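Local structure of periplasmic binding protein (4MO9) at residues 235-238 and 239-243; 288-291 and 292-296. The protein probably binds a ferric siderophore or similar solute in the periplasm and delivers it to a membrane importer. All coordinates share one frame; numbering follows the deposited sequence.

Both contacts belong to the half of the chain built round the mixed five-stranded sheet, and each joins residues close in sequence. Interaction 1 comes first, in the loop that follows the outermost strand 234-235 and leads to helix 249-255. Interaction 2 follows at the C-terminal end of helix 282-295, which lies against strands 259-263 and 310-313. Their centres are 23 Å apart and their nearest atoms about 11 Å, so they do not touch. The trimethylamine oxide pocket, formed by W45, A48, S73 and R78, draws on the other half of the chain, and both contacts lie in one lobe of what is, as in other periplasmic binding proteins, a two-lobed molecule.

Interaction 1 (235-238 and 239-243); sequences VITK and DAIKK
The flat group at the centre of this turn is the carbonyl of T237, and two backbone N-H groups reach it from different directions. A240 N stands above the carbonyl plane, 58° out of it, with N to T237 O at 3.0 Å, whereas I241 N comes in nearly head-on to the C=O bond, 3.1 Å from the same T237 O and with a straight N-H...O angle of 163°. The other flat group, the carboxylate of D239, leans beside the K238 chain, D239 CG lying 4.1 Å from K238 CG. The two side chains run side by side, yet the charges do not meet: K238 NZ is 5.6 Å from D239 OD2 and makes its salt bridge with D234 instead.

Two turns follow one another here. A type I beta turn, V235 to K238, closes with K238 N bonded to V235 O at 2.9 Å; the T237 carbonyl then gathers the next residues into an alpha-turn-like bend, closed by I241 N. A water links the two halves, donating to I236 O at 2.6 Å and accepting from D239 N at 2.8 Å.

Apolar packing runs along the inner side. T237 CB meets I241 CG1, both side chains pointing the same way and both resting on I247. With chi1 at 44°, the T237 hydroxyl sits between its backbone N and carbonyl carbon, where it bonds F218 O and S217 OG, while the methyl is left beside the isoleucine.

The loop thus leaves the edge strand 234-235 with its tight bend held mainly by backbone: one carbonyl oxygen with two donors, and a threonine whose buried hydroxyl is satisfied by the neighbouring loop. The lysine and aspartate remain on the exposed side, where their opposite charges probably attract only weakly.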
loop_
_atom_site.group_PDB
_atom_site.type_symbol
_atom_site.label_atom_id
_atom_site.label_comp_id
_atom_site.label_asym_id
_atom_site.label_seq_id
_atom_site.Cartn_x
_atom_site.Cartn_y
_atom_site.Cartn_z
ATOM N N VAL A 235 -2.949 18.365 -8.002
ATOM C CA VAL A 235 -1.660 17.752 -8.335
ATOM C C VAL A 235 -0.963 18.497 -9.488
ATOM O O VAL A 235 -1.399 18.410 -10.639
ATOM C CB VAL A 235 -1.844 16.263 -8.693
ATOM C CG1 VAL A 235 -0.510 15.618 -9.015
ATOM C CG2 VAL A 235 -2.531 15.521 -7.543
ATOM N N ILE A 236 0.121 19.218 -9.193
ATOM C CA ILE A 236 0.719 20.110 -10.202
ATOM C C ILE A 236 1.202 19.374 -11.460
ATOM O O ILE A 236 1.343 19.974 -12.529
ATOM C CB ILE A 236 1.885 20.982 -9.637
ATOM C CG1 ILE A 236 3.139 20.139 -9.357
ATOM C CG2 ILE A 236 1.434 21.774 -8.399
ATOM C CD1 ILE A 236 4.403 20.989 -9.089
ATOM N N THR A 237 1.457 18.076 -11.325
ATOM C CA THR A 237 1.966 17.263 -12.428
ATOM C C THR A 237 0.861 16.534 -13.205
ATOM O O THR A 237 1.160 15.808 -14.153
ATOM C CB THR A 237 2.983 16.210 -11.924
ATOM O OG1 THR A 237 2.478 15.593 -10.733
ATOM C CG2 THR A 237 4.338 16.851 -11.628
ATOM N N LYS A 238 -0.397 16.728 -12.808
ATOM C CA LYS A 238 -1.529 15.979 -13.383
ATOM C C LYS A 238 -1.611 15.971 -14.920
ATOM O O LYS A 238 -2.069 14.987 -15.509
ATOM C CB LYS A 238 -2.866 16.447 -12.784
ATOM C CG LYS A 238 -3.317 17.830 -13.243
ATOM C CD LYS A 238 -4.386 18.408 -12.317
ATOM C CE LYS A 238 -4.759 19.825 -12.754
ATOM N NZ LYS A 238 -5.410 20.624 -11.670
ATOM N N ASP A 239 -1.158 17.049 -15.564
ATOM C CA ASP A 239 -1.208 17.154 -17.025
ATOM C C ASP A 239 0.101 16.776 -17.725
ATOM O O ASP A 239 0.095 16.435 -18.909
ATOM C CB ASP A 239 -1.605 18.570 -17.453
ATOM C CG ASP A 239 -3.068 18.873 -17.201
ATOM O OD1 ASP A 239 -3.906 17.955 -17.358
ATOM O OD2 ASP A 239 -3.373 20.035 -16.851
ATOM N N ALA A 240 1.214 16.839 -16.998
ATOM C CA ALA A 240 2.537 16.675 -17.607
ATOM C C ALA A 240 3.080 15.246 -17.518
ATOM O O ALA A 240 3.912 14.839 -18.332
ATOM C CB ALA A 240 3.526 17.666 -16.996
ATOM N N ILE A 241 2.617 14.496 -16.521
ATOM C CA ILE A 241 3.006 13.099 -16.351
ATOM C C ILE A 241 1.817 12.212 -16.732
ATOM O O ILE A 241 0.698 12.439 -16.265
ATOM C CB ILE A 241 3.419 12.798 -14.879
ATOM C CG1 ILE A 241 4.524 13.755 -14.405
ATOM C CG2 ILE A 241 3.829 11.325 -14.703
ATOM C CD1 ILE A 241 5.827 13.675 -15.203
ATOM N N LYS A 242 2.053 11.210 -17.577
ATOM C CA LYS A 242 0.974 10.335 -18.028
ATOM C C LYS A 242 0.509 9.374 -16.933
ATOM O O LYS A 242 -0.694 9.230 -16.692
ATOM C CB LYS A 242 1.383 9.557 -19.286
ATOM C CG LYS A 242 2.707 8.800 -19.182
ATOM C CD LYS A 242 2.754 7.638 -20.171
ATOM C CE LYS A 242 1.542 6.732 -19.998
ATOM N NZ LYS A 242 1.703 5.436 -20.709
ATOM N N LYS A 243 1.468 8.726 -16.273
ATOM C CA LYS A 243 1.178 7.734 -15.236
ATOM C C LYS A 243 2.085 7.967 -14.028
ATOM O O LYS A 243 1.678 8.597 -13.044
ATOM C CB LYS A 243 1.385 6.325 -15.790
ATOM C CG LYS A 243 0.948 5.213 -14.852
ATOM C CD LYS A 243 1.294 3.840 -15.421
ATOM C CE LYS A 243 0.080 2.923 -15.427
ATOM N NZ LYS A 243 0.452 1.475 -15.433
HETATM O O HOH W 1 0.708 19.082 -14.895
#

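Interaction 2 (288-291 and 292-296)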
loop_
_atom_site.group_PDB
_atom_site.type_symbol
_atom_site.label_atom_id
_atom_site.label_comp_id
_atom_site.label_asym_id
_atom_site.label_seq_id
_atom_site.Cartn_x
_atom_site.Cartn_y
_atom_site.Cartn_z
ATOM N N LEU A 288 17.130 13.223 6.258
ATOM C CA LEU A 288 16.972 12.776 4.879
ATOM C C LEU A 288 15.980 13.659 4.107
ATOM O O LEU A 288 16.232 14.013 2.949
ATOM C CB LEU A 288 16.555 11.299 4.826
ATOM C CG LEU A 288 17.633 10.301 5.280
ATOM C CD1 LEU A 288 16.988 8.962 5.606
ATOM C CD2 LEU A 288 18.711 10.112 4.226
ATOM N N LEU A 289 14.870 14.019 4.749
ATOM C CA LEU A 289 13.878 14.903 4.132
ATOM C C LEU A 289 14.465 16.294 3.909
ATOM O O LEU A 289 14.374 16.851 2.807
ATOM C CB LEU A 289 12.622 14.989 5.002
ATOM C CG LEU A 289 11.400 15.643 4.353
ATOM C CD1 LEU A 289 11.173 15.051 2.970
ATOM C CD2 LEU A 289 10.130 15.423 5.190
ATOM N N LYS A 290 15.084 16.852 4.945
ATOM C CA LYS A 290 15.680 18.182 4.829
ATOM C C LYS A 290 16.715 18.260 3.702
ATOM O O LYS A 290 16.812 19.272 3.008
ATOM C CB LYS A 290 16.296 18.625 6.161
ATOM C CG LYS A 290 17.132 19.894 6.061
ATOM C CD LYS A 290 17.610 20.368 7.427
ATOM C CE LYS A 290 18.373 21.675 7.300
ATOM N NZ LYS A 290 18.833 22.181 8.621
ATOM N N ALA A 291 17.471 17.182 3.505
ATOM C CA ALA A 291 18.494 17.167 2.460
ATOM C C ALA A 291 17.921 17.388 1.055
ATOM O O ALA A 291 18.585 17.996 0.206
ATOM C CB ALA A 291 19.312 15.879 2.518
ATOM N N PHE A 292 16.710 16.883 0.810
ATOM C CA PHE A 292 16.011 17.152 -0.445
ATOM C C PHE A 292 15.890 18.653 -0.705
ATOM O O PHE A 292 16.103 19.114 -1.826
ATOM C CB PHE A 292 14.620 16.515 -0.440
ATOM C CG PHE A 292 14.620 15.050 -0.779
ATOM C CD1 PHE A 292 14.907 14.099 0.194
ATOM C CD2 PHE A 292 14.341 14.623 -2.073
ATOM C CE1 PHE A 292 14.917 12.750 -0.113
ATOM C CE2 PHE A 292 14.344 13.269 -2.389
ATOM C CZ PHE A 292 14.635 12.331 -1.407
ATOM N N THR A 293 15.573 19.415 0.340
ATOM C CA THR A 293 15.349 20.863 0.218
ATOM C C THR A 293 16.640 21.689 0.190
ATOM O O THR A 293 16.659 22.830 -0.302
ATOM C CB THR A 293 14.414 21.364 1.350
ATOM O OG1 THR A 293 15.092 21.300 2.613
ATOM C CG2 THR A 293 13.175 20.498 1.423
ATOM N N THR A 294 17.726 21.119 0.710
ATOM C CA THR A 294 18.999 21.843 0.769
ATOM C C THR A 294 19.955 21.502 -0.379
ATOM O O THR A 294 20.805 22.315 -0.741
ATOM C CB THR A 294 19.723 21.650 2.137
ATOM O OG1 THR A 294 20.086 20.274 2.315
ATOM C CG2 THR A 294 18.823 22.085 3.289
ATOM N N GLU A 295 19.831 20.304 -0.944
ATOM C CA GLU A 295 20.760 19.874 -1.989
ATOM C C GLU A 295 20.258 20.223 -3.397
ATOM O O GLU A 295 21.043 20.254 -4.352
ATOM C CB GLU A 295 21.086 18.370 -1.879
ATOM C CG GLU A 295 21.701 17.914 -0.540
ATOM C CD GLU A 295 22.977 18.666 -0.167
ATOM O OE1 GLU A 295 24.087 18.188 -0.506
ATOM O OE2 GLU A 295 22.875 19.737 0.476
ATOM N N ARG A 296 18.968 20.520 -3.520
ATOM C CA ARG A 296 18.359 20.774 -4.827
ATOM C C ARG A 296 18.320 22.256 -5.191
ATOM O O ARG A 296 17.857 23.088 -4.406
ATOM C CB ARG A 296 16.956 20.154 -4.907
ATOM C CG ARG A 296 16.985 18.642 -5.015
ATOM C CD ARG A 296 15.593 18.035 -5.140
ATOM N NE ARG A 296 15.676 16.592 -5.371
ATOM C CZ ARG A 296 14.626 15.795 -5.541
ATOM N NH1 ARG A 296 13.397 16.294 -5.501
ATOM N NH2 ARG A 296 14.803 14.491 -5.740
#
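K290 O receives the hydroxyl of T293 in a short side-chain-to-backbone hydrogen bond: OG1 lies 2.7 Å away, in the carbonyl plane and on a lone pair. Chi1 of T293, 69°, swings OG1 back toward the preceding turn. The same oxygen takes only weak bonds from the amides of T293 and T294. A valine in place of T293 would probably leave K290 O with only weak donors, since a methyl would stand where the hydroxyl is.

Among the backbone bonds, E295 N to A291 O is the sound one, at 2.9 Å; F292 N reaches L289 O only weakly.

The stretch is the C-terminal end of helix 282-295, which rests on the mixed sheet: L289 and F292 both press on I262 of strand 259-263, and L289 continues to V310 and S312 of strand 310-313. T293 and L289 also touch M368.

Aromatic contacts come next. The F292 ring turns its edge to the previous turn, with CD1 3.1 Å from L288 O. On its other flank, F292 CD2 sits 3.6 Å above the plane of the R296 guanidinium, over its centre. That group is further held by a salt bridge to E205, hydrogen bonds to P211 O and G210 O, and a cation-pi contact with F214.

Aliphatic packing is lighter: the extended K290 chain crosses T294 obliquely, CG to CG2 at 3.9 Å.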